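Local coordinates for protein dihydrofolate reductase (Coxiella burnetii, PDB 3TQ9) that probably reduces 7,8-dihydrofolate to tetrahydrofolate with NADPH, a step needed for glycine, purine and DNA precursor synthesis, at residues I2-A7 against K111-I116; A7-N12 against V125-W130; P40-R45 against R59-T64. All coordinates share one frame; numbering follows the deposited sequence.

Contact 1 (I2-A7 against K111-I116); sequences IITLIA and KMILTI. With MTX (methotrexate), chain C.
I3, L5 and A7 exchange backbone hydrogen bonds with K111, I113 and T115 as two parallel strands 4.6 Å apart at their axes, whose directions differ by 16°. The ladder has five rungs: K111 N to I3 O, L5 N to K111 O, I113 N to L5 O, A7 N to I113 O and T115 N to A7 O. The third is the shortest, with I113 N 2.7 Å from L5 O. Between the rungs, T4 CA and I6 CA each lean a C-H on the oxygen across from them, K111 O and I113 O.

On one face lie T4, I6, K111 and I113. T4 and K111 run side by side, OG1 of T4 reaching 3.7 Å from CB of K111, while the hydroxyl itself bonds to E92. CG2 of T4 slants across CG1 of I113 at 4.0 Å. I6 swings CG1 opposite its own backbone N (chi1 -171°), which brings that branch over the backbone of I113, 3.5 Å from its O. These are neighbouring strands of the mixed dihydrofolate reductase sheet, 111-117 lying between 2-10 and the antiparallel strand 154-159. The inhibitor methotrexate sits over the later part of this pairing, near I6, A7 and T115. Its NA4 amino group gives a hydrogen bond to I6 O at 2.8 Å, while CG1 and CG2 of I6 pack beside the diaminopyrimidine. D28, which also bonds methotrexate, is held by OG1 of T115.

The other face carries L5, A7, M112 and L114. Here the side chains that meet are apolar: CB of L5 is 4.2 Å from CG of M112, and CD2 of L114 comes 4.0 Å from CB of A7.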
loop_
_atom_site.group_PDB
_atom_site.type_symbol
_atom_site.label_atom_id
_atom_site.label_comp_id
_atom_site.label_asym_id
_atom_site.label_seq_id
_atom_site.Cartn_x
_atom_site.Cartn_y
_atom_site.Cartn_z
ATOM N N ILE A 2 -10.335 -2.146 10.356
ATOM C CA ILE A 2 -9.870 -0.840 9.916
ATOM C C ILE A 2 -9.048 -1.048 8.652
ATOM O O ILE A 2 -8.162 -1.898 8.634
ATOM C CB ILE A 2 -8.993 -0.176 10.997
ATOM C CG1 ILE A 2 -9.802 0.052 12.277
ATOM C CG2 ILE A 2 -8.391 1.133 10.497
ATOM C CD1 ILE A 2 -11.101 0.852 12.084
ATOM N N ILE A 3 -9.342 -0.282 7.599
ATOM C CA ILE A 3 -8.632 -0.410 6.322
ATOM C C ILE A 3 -7.633 0.726 6.174
ATOM O O ILE A 3 -8.011 1.899 6.138
ATOM C CB ILE A 3 -9.606 -0.401 5.122
ATOM C CG1 ILE A 3 -10.500 -1.640 5.157
ATOM C CG2 ILE A 3 -8.829 -0.346 3.815
ATOM C CD1 ILE A 3 -11.526 -1.674 4.063
ATOM N N THR A 4 -6.357 0.365 6.078
ATOM C CA THR A 4 -5.280 1.325 6.075
ATOM C C THR A 4 -4.498 1.245 4.778
ATOM O O THR A 4 -4.101 0.155 4.365
ATOM C CB THR A 4 -4.330 1.045 7.224
ATOM O OG1 THR A 4 -5.042 1.163 8.461
ATOM C CG2 THR A 4 -3.164 2.023 7.207
ATOM N N LEU A 5 -4.294 2.398 4.136
ATOM C CA LEU A 5 -3.413 2.493 2.971
ATOM C C LEU A 5 -2.067 2.999 3.455
ATOM O O LEU A 5 -2.006 4.001 4.162
ATOM C CB LEU A 5 -3.969 3.459 1.920
ATOM C CG LEU A 5 -5.074 3.008 0.953
ATOM C CD1 LEU A 5 -6.137 2.230 1.652
ATOM C CD2 LEU A 5 -5.682 4.211 0.266
ATOM N N ILE A 6 -0.996 2.298 3.088
ATOM C CA ILE A 6 0.369 2.750 3.341
ATOM C C ILE A 6 1.055 2.951 1.988
ATOM O O ILE A 6 1.065 2.049 1.147
ATOM C CB ILE A 6 1.152 1.753 4.266
ATOM C CG1 ILE A 6 2.493 2.348 4.708
ATOM C CG2 ILE A 6 1.363 0.393 3.600
ATOM C CD1 ILE A 6 3.156 1.562 5.813
ATOM N N ALA A 7 1.588 4.146 1.753
ATOM C CA ALA A 7 2.221 4.451 0.467
ATOM C C ALA A 7 3.396 5.388 0.663
ATOM O O ALA A 7 3.376 6.218 1.566
ATOM C CB ALA A 7 1.214 5.059 -0.489
ATOM N N LYS A 111 -7.866 4.748 7.289
ATOM C CA LYS A 111 -6.623 5.417 7.668
ATOM C C LYS A 111 -5.637 5.405 6.509
ATOM O O LYS A 111 -5.642 4.484 5.688
ATOM C CB LYS A 111 -5.994 4.709 8.871
ATOM C CG LYS A 111 -5.131 5.626 9.715
ATOM C CD LYS A 111 -4.294 4.894 10.780
ATOM C CE LYS A 111 -3.480 5.917 11.616
ATOM N NZ LYS A 111 -2.455 5.305 12.518
ATOM N N MET A 112 -4.795 6.437 6.447
ATOM C CA MET A 112 -3.665 6.484 5.508
ATOM C C MET A 112 -2.346 6.725 6.254
ATOM O O MET A 112 -2.290 7.540 7.171
ATOM C CB MET A 112 -3.876 7.572 4.444
ATOM C CG MET A 112 -4.979 7.248 3.444
ATOM S SD MET A 112 -4.794 8.065 1.854
ATOM C CE MET A 112 -5.278 9.731 2.279
ATOM N N ILE A 113 -1.300 5.998 5.867
ATOM C CA ILE A 113 0.047 6.229 6.378
ATOM C C ILE A 113 0.941 6.527 5.192
ATOM O O ILE A 113 1.338 5.618 4.460
ATOM C CB ILE A 113 0.581 5.018 7.148
ATOM C CG1 ILE A 113 -0.401 4.657 8.262
ATOM C CG2 ILE A 113 1.978 5.313 7.706
ATOM C CD1 ILE A 113 0.149 3.703 9.295
ATOM N N LEU A 114 1.255 7.807 5.007
ATOM C CA LEU A 114 1.908 8.273 3.780
ATOM C C LEU A 114 3.311 8.855 4.008
ATOM O O LEU A 114 3.488 9.758 4.831
ATOM C CB LEU A 114 1.030 9.329 3.100
ATOM C CG LEU A 114 -0.426 8.949 2.815
ATOM C CD1 LEU A 114 -1.164 10.156 2.242
ATOM C CD2 LEU A 114 -0.510 7.733 1.877
ATOM N N THR A 115 4.298 8.331 3.276
ATOM C CA THR A 115 5.629 8.933 3.216
ATOM C C THR A 115 5.660 9.835 1.988
ATOM O O THR A 115 5.575 9.344 0.864
ATOM C CB THR A 115 6.752 7.868 3.106
ATOM O OG1 THR A 115 6.561 6.850 4.097
ATOM C CG2 THR A 115 8.136 8.502 3.299
ATOM N N ILE A 116 5.749 11.149 2.197
ATOM C CA ILE A 116 5.804 12.108 1.087
ATOM C C ILE A 116 7.215 12.645 0.939
ATOM O O ILE A 116 7.697 13.378 1.798
ATOM C CB ILE A 116 4.832 13.282 1.271
ATOM C CG1 ILE A 116 3.414 12.757 1.500
ATOM C CG2 ILE A 116 4.862 14.183 0.043
ATOM C CD1 ILE A 116 2.483 13.771 2.106
HETATM N N1 MTX C . 6.979 2.366 1.246
HETATM C C2 MTX C . 5.865 2.731 1.981
HETATM N NA2 MTX C . 5.954 3.695 2.883
HETATM N N3 MTX C . 4.651 2.103 1.783
HETATM C C4 MTX C . 4.523 1.095 0.853
HETATM N NA4 MTX C . 3.347 0.498 0.673
HETATM C C4A MTX C . 5.634 0.716 0.108
HETATM N N5 MTX C . 5.517 -0.294 -0.826
HETATM C C6 MTX C . 6.609 -0.678 -1.560
HETATM C C7 MTX C . 7.845 -0.047 -1.373
HETATM N N8 MTX C . 7.974 0.966 -0.433
HETATM C C8A MTX C . 6.869 1.354 0.307
HETATM C C9 MTX C . 6.417 -1.788 -2.557
HETATM N N10 MTX C . 7.676 -2.456 -2.841
HETATM C CM MTX C . 8.175 -2.361 -4.227
HETATM C C11 MTX C . 10.132 -4.093 0.188
HETATM C C12 MTX C . 10.635 -3.877 -1.084
HETATM C C13 MTX C . 9.826 -3.334 -2.075
HETATM C C14 MTX C . 8.495 -3.010 -1.802
HETATM C C15 MTX C . 7.999 -3.240 -0.517
HETATM C C16 MTX C . 8.814 -3.779 0.472
HETATM C C MTX C . 11.031 -4.678 1.236
HETATM O O MTX C . 12.180 -5.386 0.820
HETATM N N MTX C . 10.737 -4.532 2.525
HETATM C CA MTX C . 11.160 -5.528 3.491
HETATM C CT MTX C . 10.201 -5.625 4.622
HETATM O O1 MTX C . 9.299 -4.778 4.745
HETATM O O2 MTX C . 10.299 -6.569 5.440
HETATM C CB MTX C . 12.556 -5.248 4.042
HETATM C CG MTX C . 12.922 -3.773 4.055
HETATM C CD MTX C . 14.320 -3.653 4.609
HETATM O OE1 MTX C . 14.486 -3.346 5.818
HETATM O OE2 MTX C . 15.318 -3.867 3.867
#

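Contact 2 (A7-N12 against V125-W130); sequences AAMDKN and VYFPEW. With NDP (NADPH dihydro-nicotinamide-adenine-dinucleotide phosphate), chain B.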
loop_
_atom_site.group_PDB
_atom_site.type_symbol
_atom_site.label_atom_id
_atom_site.label_comp_id
_atom_site.label_asym_id
_atom_site.label_seq_id
_atom_site.Cartn_x
_atom_site.Cartn_y
_atom_site.Cartn_z
ATOM N N ALA A 7 1.588 4.146 1.753
ATOM C CA ALA A 7 2.221 4.451 0.467
ATOM C C ALA A 7 3.396 5.388 0.663
ATOM O O ALA A 7 3.376 6.218 1.566
ATOM C CB ALA A 7 1.214 5.059 -0.489
ATOM N N ALA A 8 4.435 5.212 -0.156
ATOM C CA ALA A 8 5.524 6.171 -0.264
ATOM C C ALA A 8 5.377 6.861 -1.611
ATOM O O ALA A 8 5.196 6.199 -2.638
ATOM C CB ALA A 8 6.866 5.482 -0.162
ATOM N N MET A 9 5.442 8.189 -1.602
ATOM C CA MET A 9 5.178 8.989 -2.796
ATOM C C MET A 9 5.952 10.292 -2.735
ATOM O O MET A 9 6.266 10.760 -1.650
ATOM C CB MET A 9 3.680 9.297 -2.886
ATOM C CG MET A 9 3.191 10.312 -1.848
ATOM S SD MET A 9 1.420 10.535 -1.852
ATOM C CE MET A 9 0.907 8.914 -1.286
ATOM N N ASP A 10 6.247 10.880 -3.892
ATOM C CA ASP A 10 6.904 12.196 -3.938
ATOM C C ASP A 10 5.864 13.330 -3.950
ATOM O O ASP A 10 4.675 13.084 -3.757
ATOM C CB ASP A 10 7.882 12.280 -5.124
ATOM C CG ASP A 10 7.186 12.417 -6.471
ATOM O OD1 ASP A 10 5.949 12.553 -6.509
ATOM O OD2 ASP A 10 7.887 12.389 -7.502
ATOM N N LYS A 11 6.309 14.566 -4.171
ATOM C CA LYS A 11 5.414 15.728 -4.137
ATOM C C LYS A 11 4.390 15.754 -5.271
ATOM O O LYS A 11 3.409 16.487 -5.187
ATOM C CB LYS A 11 6.218 17.042 -4.115
ATOM C CG LYS A 11 7.010 17.359 -5.392
ATOM C CD LYS A 11 8.365 18.024 -5.084
ATOM C CE LYS A 11 8.268 19.526 -4.822
ATOM N NZ LYS A 11 9.036 20.326 -5.831
ATOM N N ASN A 12 4.622 14.971 -6.325
ATOM C CA ASN A 12 3.633 14.797 -7.398
ATOM C C ASN A 12 2.813 13.512 -7.284
ATOM O O ASN A 12 2.089 13.162 -8.218
ATOM C CB ASN A 12 4.313 14.849 -8.768
ATOM C CG ASN A 12 4.664 16.248 -9.176
ATOM O OD1 ASN A 12 5.223 17.003 -8.385
ATOM N ND2 ASN A 12 4.334 16.614 -10.411
ATOM N N VAL A 125 3.410 5.654 -12.786
ATOM C CA VAL A 125 2.250 5.323 -11.947
ATOM C C VAL A 125 2.192 6.264 -10.737
ATOM O O VAL A 125 3.230 6.726 -10.251
ATOM C CB VAL A 125 2.225 3.829 -11.504
ATOM C CG1 VAL A 125 2.883 2.942 -12.557
ATOM C CG2 VAL A 125 2.896 3.646 -10.165
ATOM N N TYR A 126 0.972 6.546 -10.275
ATOM C CA TYR A 126 0.724 7.573 -9.256
ATOM C C TYR A 126 -0.242 7.086 -8.188
ATOM O O TYR A 126 -1.058 6.190 -8.432
ATOM C CB TYR A 126 0.150 8.839 -9.904
ATOM C CG TYR A 126 1.146 9.610 -10.743
ATOM C CD1 TYR A 126 1.884 10.655 -10.196
ATOM C CD2 TYR A 126 1.355 9.291 -12.080
ATOM C CE1 TYR A 126 2.808 11.367 -10.957
ATOM C CE2 TYR A 126 2.278 9.996 -12.852
ATOM C CZ TYR A 126 2.999 11.031 -12.284
ATOM O OH TYR A 126 3.914 11.730 -13.045
ATOM N N PHE A 127 -0.135 7.681 -7.001
ATOM C CA PHE A 127 -1.092 7.447 -5.923
ATOM C C PHE A 127 -2.262 8.387 -6.169
ATOM O O PHE A 127 -2.055 9.572 -6.429
ATOM C CB PHE A 127 -0.448 7.731 -4.564
ATOM C CG PHE A 127 -1.335 7.447 -3.390
ATOM C CD1 PHE A 127 -1.168 6.301 -2.641
ATOM C CD2 PHE A 127 -2.328 8.336 -3.019
ATOM C CE1 PHE A 127 -1.975 6.047 -1.551
ATOM C CE2 PHE A 127 -3.142 8.086 -1.931
ATOM C CZ PHE A 127 -2.965 6.946 -1.196
ATOM N N PRO A 128 -3.495 7.873 -6.080
ATOM C CA PRO A 128 -4.696 8.631 -6.440
ATOM C C PRO A 128 -4.915 9.879 -5.588
ATOM O O PRO A 128 -4.555 9.882 -4.410
ATOM C CB PRO A 128 -5.811 7.628 -6.155
ATOM C CG PRO A 128 -5.250 6.764 -5.092
ATOM C CD PRO A 128 -3.850 6.561 -5.511
ATOM N N GLU A 129 -5.525 10.916 -6.163
ATOM C CA GLU A 129 -5.767 12.143 -5.404
ATOM C C GLU A 129 -6.817 11.905 -4.330
ATOM O O GLU A 129 -7.846 11.274 -4.581
ATOM C CB GLU A 129 -6.186 13.325 -6.292
ATOM C CG GLU A 129 -5.802 14.682 -5.664
ATOM C CD GLU A 129 -6.380 15.897 -6.383
ATOM O OE1 GLU A 129 -7.485 15.796 -6.962
ATOM O OE2 GLU A 129 -5.731 16.968 -6.345
ATOM N N TRP A 130 -6.532 12.402 -3.130
ATOM C CA TRP A 130 -7.479 12.349 -2.028
ATOM C C TRP A 130 -7.942 13.765 -1.663
ATOM O O TRP A 130 -7.141 14.715 -1.632
ATOM C CB TRP A 130 -6.877 11.623 -0.819
ATOM C CG TRP A 130 -5.765 12.343 -0.107
ATOM C CD1 TRP A 130 -5.881 13.135 0.993
ATOM C CD2 TRP A 130 -4.366 12.302 -0.426
ATOM N NE1 TRP A 130 -4.647 13.606 1.373
ATOM C CE2 TRP A 130 -3.700 13.105 0.520
ATOM C CE3 TRP A 130 -3.615 11.670 -1.420
ATOM C CZ2 TRP A 130 -2.317 13.292 0.501
ATOM C CZ3 TRP A 130 -2.238 11.861 -1.438
ATOM C CH2 TRP A 130 -1.608 12.664 -0.484
HETATM P PA NDP B . -0.816 -2.979 -9.035
HETATM O O1A NDP B . -2.040 -2.222 -8.617
HETATM O O2A NDP B . 0.254 -3.244 -8.019
HETATM O O5B NDP B . -1.311 -4.380 -9.592
HETATM C C5B NDP B . -2.162 -4.397 -10.734
HETATM C C4B NDP B . -2.709 -5.801 -10.928
HETATM O O4B NDP B . -3.473 -6.168 -9.777
HETATM C C3B NDP B . -3.675 -5.967 -12.092
HETATM O O3B NDP B . -3.032 -6.180 -13.343
HETATM C C2B NDP B . -4.431 -7.192 -11.668
HETATM O O2B NDP B . -3.599 -8.338 -11.819
HETATM C C1B NDP B . -4.594 -6.962 -10.176
HETATM N N9A NDP B . -5.819 -6.243 -9.790
HETATM C C8A NDP B . -5.917 -4.941 -9.484
HETATM N N7A NDP B . -7.196 -4.625 -9.159
HETATM C C5A NDP B . -7.921 -5.754 -9.252
HETATM C C6A NDP B . -9.324 -6.139 -9.051
HETATM N N6A NDP B . -10.245 -5.225 -8.667
HETATM N N1A NDP B . -9.662 -7.429 -9.256
HETATM C C2A NDP B . -8.759 -8.346 -9.637
HETATM N N3A NDP B . -7.477 -8.051 -9.832
HETATM C C4A NDP B . -7.010 -6.806 -9.665
HETATM O O3 NDP B . -0.134 -2.359 -10.357
HETATM P PN NDP B . 0.474 -0.873 -10.569
HETATM O O1N NDP B . -0.604 0.182 -10.534
HETATM O O2N NDP B . 1.323 -0.984 -11.800
HETATM O O5D NDP B . 1.441 -0.639 -9.328
HETATM C C5D NDP B . 2.764 -1.161 -9.352
HETATM C C4D NDP B . 3.703 0.023 -9.357
HETATM O O4D NDP B . 3.516 0.770 -8.154
HETATM C C3D NDP B . 5.141 -0.447 -9.361
HETATM O O3D NDP B . 5.971 0.552 -9.964
HETATM C C2D NDP B . 5.450 -0.565 -7.891
HETATM O O2D NDP B . 6.866 -0.580 -7.671
HETATM C C1D NDP B . 4.713 0.670 -7.366
HETATM N N1N NDP B . 4.321 0.637 -5.959
HETATM C C2N NDP B . 4.692 1.674 -5.205
HETATM C C3N NDP B . 4.363 1.751 -3.874
HETATM C C7N NDP B . 4.793 2.924 -3.062
HETATM O O7N NDP B . 4.487 2.974 -1.892
HETATM N N7N NDP B . 5.516 3.882 -3.628
HETATM C C4N NDP B . 3.558 0.636 -3.279
HETATM C C5N NDP B . 3.195 -0.460 -4.160
HETATM C C6N NDP B . 3.596 -0.394 -5.487
HETATM P P2B NDP B . -3.582 -9.355 -13.055
HETATM O O1X NDP B . -2.902 -8.491 -14.076
HETATM O O2X NDP B . -2.725 -10.517 -12.615
HETATM O O3X NDP B . -5.011 -9.749 -13.297
#
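M9 meets F127 and W130 in a Met-aromatic cluster, where the later part of strand 2-10 of the dihydrofolate reductase sheet passes the loop following strand 125-126. The two pieces run nearly at right angles and are joined mostly by side chains.

The methyl CE of M9 sits over one face of the F127 ring, 3.6 Å from its centroid and 21° off the normal, in a CH-pi contact shifted toward CG. P128 CD lies against the opposite face, which leaves the ring clasped between them. The sulfur takes a different route: SD approaches the edge of the W130 six-membered ring, 3.9 Å from CZ3, and stands obliquely to F127. A bend at the last torsion of M9 (chi3 66°) lets one side chain serve both rings. A7 adds its methyl to F127 from an oblique direction, CB being 3.4 Å from CD1.

The polar bonds of segment 7-12 lie in its backbone and in the turn beyond. A8 pairs with the carboxamide of NADPH through both its backbone atoms: its N gives a hydrogen bond to O7N at 2.8 Å, and its O accepts from N7N at a suspiciously short distance whose exact length is doubtful. Together the two bonds would set the rotation of the carboxamide. Farther along, D10 closes an Asx turn, with N12 N reaching OD1 from above the carboxylate plane; OD1 also accepts from L14 N, and OD2 from F121 N.

The Y126 ring turns its edge to this turn, and N12 O lies near the ring plane, 3.2 Å from CD1.

Contact 3 (P40-R45 against R59-T64); sequences PIVMGR and RNIVIT. With NDP (NADPH dihydro-nicotinamide-adenine-dinucleotide phosphate), chain B.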
loop_
_atom_site.group_PDB
_atom_site.type_symbol
_atom_site.label_atom_id
_atom_site.label_comp_id
_atom_site.label_asym_id
_atom_site.label_seq_id
_atom_site.Cartn_x
_atom_site.Cartn_y
_atom_site.Cartn_z
ATOM N N PRO A 40 -2.150 -8.655 7.992
ATOM C CA PRO A 40 -2.477 -8.926 6.594
ATOM C C PRO A 40 -2.141 -7.733 5.711
ATOM O O PRO A 40 -2.639 -6.629 5.971
ATOM C CB PRO A 40 -3.996 -9.166 6.624
ATOM C CG PRO A 40 -4.310 -9.534 8.009
ATOM C CD PRO A 40 -3.331 -8.793 8.864
ATOM N N ILE A 41 -1.279 -7.949 4.712
ATOM C CA ILE A 41 -0.997 -6.934 3.694
ATOM C C ILE A 41 -1.627 -7.358 2.354
ATOM O O ILE A 41 -1.478 -8.507 1.907
ATOM C CB ILE A 41 0.529 -6.593 3.545
ATOM C CG1 ILE A 41 1.358 -7.806 3.140
ATOM C CG2 ILE A 41 1.083 -6.039 4.836
ATOM C CD1 ILE A 41 2.807 -7.456 2.818
ATOM N N VAL A 42 -2.366 -6.427 1.746
ATOM C CA VAL A 42 -3.059 -6.651 0.485
ATOM C C VAL A 42 -2.327 -5.869 -0.604
ATOM O O VAL A 42 -2.104 -4.662 -0.477
ATOM C CB VAL A 42 -4.534 -6.208 0.581
ATOM C CG1 VAL A 42 -5.244 -6.370 -0.758
ATOM C CG2 VAL A 42 -5.262 -6.999 1.646
ATOM N N MET A 43 -1.956 -6.568 -1.672
ATOM C CA MET A 43 -1.224 -5.972 -2.779
ATOM C C MET A 43 -1.772 -6.464 -4.110
ATOM O O MET A 43 -2.406 -7.516 -4.179
ATOM C CB MET A 43 0.263 -6.323 -2.665
ATOM C CG MET A 43 0.614 -7.787 -3.001
ATOM S SD MET A 43 2.287 -8.260 -2.497
ATOM C CE MET A 43 2.073 -8.406 -0.741
ATOM N N GLY A 44 -1.531 -5.702 -5.170
ATOM C CA GLY A 44 -1.836 -6.154 -6.520
ATOM C C GLY A 44 -0.764 -7.099 -7.027
ATOM O O GLY A 44 0.322 -7.173 -6.467
ATOM N N ARG A 45 -1.061 -7.818 -8.105
ATOM C CA ARG A 45 -0.121 -8.789 -8.659
ATOM C C ARG A 45 1.134 -8.109 -9.209
ATOM O O ARG A 45 2.240 -8.635 -9.061
ATOM C CB ARG A 45 -0.795 -9.642 -9.729
ATOM C CG ARG A 45 0.017 -10.845 -10.190
ATOM C CD ARG A 45 0.963 -10.500 -11.321
ATOM N NE ARG A 45 0.241 -10.112 -12.527
ATOM C CZ ARG A 45 0.747 -9.387 -13.524
ATOM N NH1 ARG A 45 1.996 -8.925 -13.484
ATOM N NH2 ARG A 45 -0.017 -9.114 -14.573
ATOM N N ARG A 59 1.149 -11.897 6.446
ATOM C CA ARG A 59 0.265 -12.633 5.564
ATOM C C ARG A 59 0.198 -11.855 4.276
ATOM O O ARG A 59 -0.418 -10.789 4.220
ATOM C CB ARG A 59 -1.129 -12.797 6.169
ATOM C CG ARG A 59 -2.035 -13.680 5.345
ATOM C CD ARG A 59 -3.355 -13.902 6.038
ATOM N NE ARG A 59 -4.307 -14.550 5.145
ATOM C CZ ARG A 59 -5.595 -14.740 5.417
ATOM N NH1 ARG A 59 -6.116 -14.323 6.568
ATOM N NH2 ARG A 59 -6.366 -15.350 4.524
ATOM N N ASN A 60 0.866 -12.371 3.249
ATOM C CA ASN A 60 0.869 -11.729 1.962
ATOM C C ASN A 60 -0.388 -12.126 1.234
ATOM O O ASN A 60 -0.636 -13.311 1.048
ATOM C CB ASN A 60 2.085 -12.149 1.156
ATOM C CG ASN A 60 3.350 -11.499 1.638
ATOM O OD1 ASN A 60 3.901 -10.641 0.961
ATOM N ND2 ASN A 60 3.831 -11.910 2.806
ATOM N N ILE A 61 -1.183 -11.136 0.833
ATOM C CA ILE A 61 -2.415 -11.377 0.088
ATOM C C ILE A 61 -2.313 -10.671 -1.246
ATOM O O ILE A 61 -2.112 -9.454 -1.285
ATOM C CB ILE A 61 -3.652 -10.868 0.855
ATOM C CG1 ILE A 61 -3.669 -11.448 2.277
ATOM C CG2 ILE A 61 -4.924 -11.241 0.115
ATOM C CD1 ILE A 61 -4.937 -11.202 3.040
ATOM N N VAL A 62 -2.446 -11.430 -2.335
ATOM C CA VAL A 62 -2.302 -10.888 -3.698
ATOM C C VAL A 62 -3.618 -10.942 -4.504
ATOM O O VAL A 62 -4.301 -11.973 -4.534
ATOM C CB VAL A 62 -1.169 -11.630 -4.464
ATOM C CG1 VAL A 62 -1.037 -11.112 -5.901
ATOM C CG2 VAL A 62 0.165 -11.504 -3.694
ATOM N N ILE A 63 -3.957 -9.825 -5.157
ATOM C CA ILE A 63 -5.173 -9.712 -5.947
ATOM C C ILE A 63 -4.824 -9.828 -7.432
ATOM O O ILE A 63 -4.017 -9.051 -7.944
ATOM C CB ILE A 63 -5.909 -8.368 -5.705
ATOM C CG1 ILE A 63 -6.045 -8.067 -4.208
ATOM C CG2 ILE A 63 -7.285 -8.381 -6.374
ATOM C CD1 ILE A 63 -6.584 -9.181 -3.395
ATOM N N THR A 64 -5.417 -10.813 -8.103
ATOM C CA THR A 64 -5.216 -11.023 -9.528
ATOM C C THR A 64 -6.539 -11.394 -10.160
ATOM O O THR A 64 -7.474 -11.755 -9.458
ATOM C CB THR A 64 -4.197 -12.145 -9.819
ATOM O OG1 THR A 64 -4.016 -12.263 -11.241
ATOM C CG2 THR A 64 -4.659 -13.488 -9.240
HETATM P PA NDP B . -0.816 -2.979 -9.035
HETATM O O1A NDP B . -2.040 -2.222 -8.617
HETATM O O2A NDP B . 0.254 -3.244 -8.019
HETATM O O5B NDP B . -1.311 -4.380 -9.592
HETATM C C5B NDP B . -2.162 -4.397 -10.734
HETATM C C4B NDP B . -2.709 -5.801 -10.928
HETATM O O4B NDP B . -3.473 -6.168 -9.777
HETATM C C3B NDP B . -3.675 -5.967 -12.092
HETATM O O3B NDP B . -3.032 -6.180 -13.343
HETATM C C2B NDP B . -4.431 -7.192 -11.668
HETATM O O2B NDP B . -3.599 -8.338 -11.819
HETATM C C1B NDP B . -4.594 -6.962 -10.176
HETATM N N9A NDP B . -5.819 -6.243 -9.790
HETATM C C8A NDP B . -5.917 -4.941 -9.484
HETATM N N7A NDP B . -7.196 -4.625 -9.159
HETATM C C5A NDP B . -7.921 -5.754 -9.252
HETATM C C6A NDP B . -9.324 -6.139 -9.051
HETATM N N6A NDP B . -10.245 -5.225 -8.667
HETATM N N1A NDP B . -9.662 -7.429 -9.256
HETATM C C2A NDP B . -8.759 -8.346 -9.637
HETATM N N3A NDP B . -7.477 -8.051 -9.832
HETATM C C4A NDP B . -7.010 -6.806 -9.665
HETATM O O3 NDP B . -0.134 -2.359 -10.357
HETATM P PN NDP B . 0.474 -0.873 -10.569
HETATM O O1N NDP B . -0.604 0.182 -10.534
HETATM O O2N NDP B . 1.323 -0.984 -11.800
HETATM O O5D NDP B . 1.441 -0.639 -9.328
HETATM C C5D NDP B . 2.764 -1.161 -9.352
HETATM C C4D NDP B . 3.703 0.023 -9.357
HETATM O O4D NDP B . 3.516 0.770 -8.154
HETATM C C3D NDP B . 5.141 -0.447 -9.361
HETATM O O3D NDP B . 5.971 0.552 -9.964
HETATM C C2D NDP B . 5.450 -0.565 -7.891
HETATM O O2D NDP B . 6.866 -0.580 -7.671
HETATM C C1D NDP B . 4.713 0.670 -7.366
HETATM N N1N NDP B . 4.321 0.637 -5.959
HETATM C C2N NDP B . 4.692 1.674 -5.205
HETATM C C3N NDP B . 4.363 1.751 -3.874
HETATM C C7N NDP B . 4.793 2.924 -3.062
HETATM O O7N NDP B . 4.487 2.974 -1.892
HETATM N N7N NDP B . 5.516 3.882 -3.628
HETATM C C4N NDP B . 3.558 0.636 -3.279
HETATM C C5N NDP B . 3.195 -0.460 -4.160
HETATM C C6N NDP B . 3.596 -0.394 -5.487
HETATM P P2B NDP B . -3.582 -9.355 -13.055
HETATM O O1X NDP B . -2.902 -8.491 -14.076
HETATM O O2X NDP B . -2.725 -10.517 -12.615
HETATM O O3X NDP B . -5.011 -9.749 -13.297
#
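M43 lays its side chain across V62 and N60: CG rests 3.8 Å from CG2 of V62, and CE, brought round by the bend at chi3 (75°), comes 3.4 Å from OD1 of N60. I41 runs beside N60 on the same face, while ND2 of N60 is taken by L55 O. The other face holds V42, whose CG1 crosses CG1 of I63 at 3.9 Å, and P40, which touches CD1 of I61.

Four good backbone hydrogen bonds tie the strands, from I41 N to R59 O through to I63 N to M43 O, and a weak fifth runs from R45 N to I63 O.

Beyond them the two segments close on the 2'-phosphate of NADPH. R45 NE meets O2X in the guanidinium plane at 3.0 Å (165° at the hydrogen), and its NH2 gives a second bond to O1X. OG1 of T64 gives its proton to the same O2X at 2.6 Å, so that oxygen is gripped twice. D49 holds NH1 of R45 by a salt bridge. I63 CG2 packs against the adenine, 3.5 Å from N3A.

This is a parallel beta-alpha-beta crossover: strand 40-44 leads into helix 45-51, with G44 at its N-cap, and the chain returns as strand 59-63. Strand 92-97 borders 40-44, strand 74-77 borders 59-63, and helix 80-86 packs on V42 through L80 and on I63 through A83.

How the contacts relate
All three contacts reach the same eight-stranded mixed sheet. Contact 1 joins neighbouring strands 2-10 and 111-117 in it; contact 2 continues from the first, sharing A7, its centre about 11 Å away. The two touch, M112 and L114 packing on W130, F127 and M9. Contact 3 pairs strands 40-44 and 59-63 beyond strand 92-97, its centre about 15 Å from that of contact 1 and 19 Å from that of contact 2. Along the chain contacts 1 and 2 interlock, with contact 3 nested in both loops. NADPH bridges contacts 2 and 3, nicotinamide at one and 2'-phosphate at the other, and methotrexate lies beside contacts 1 and 2, so later residues of these strands gather both ligands.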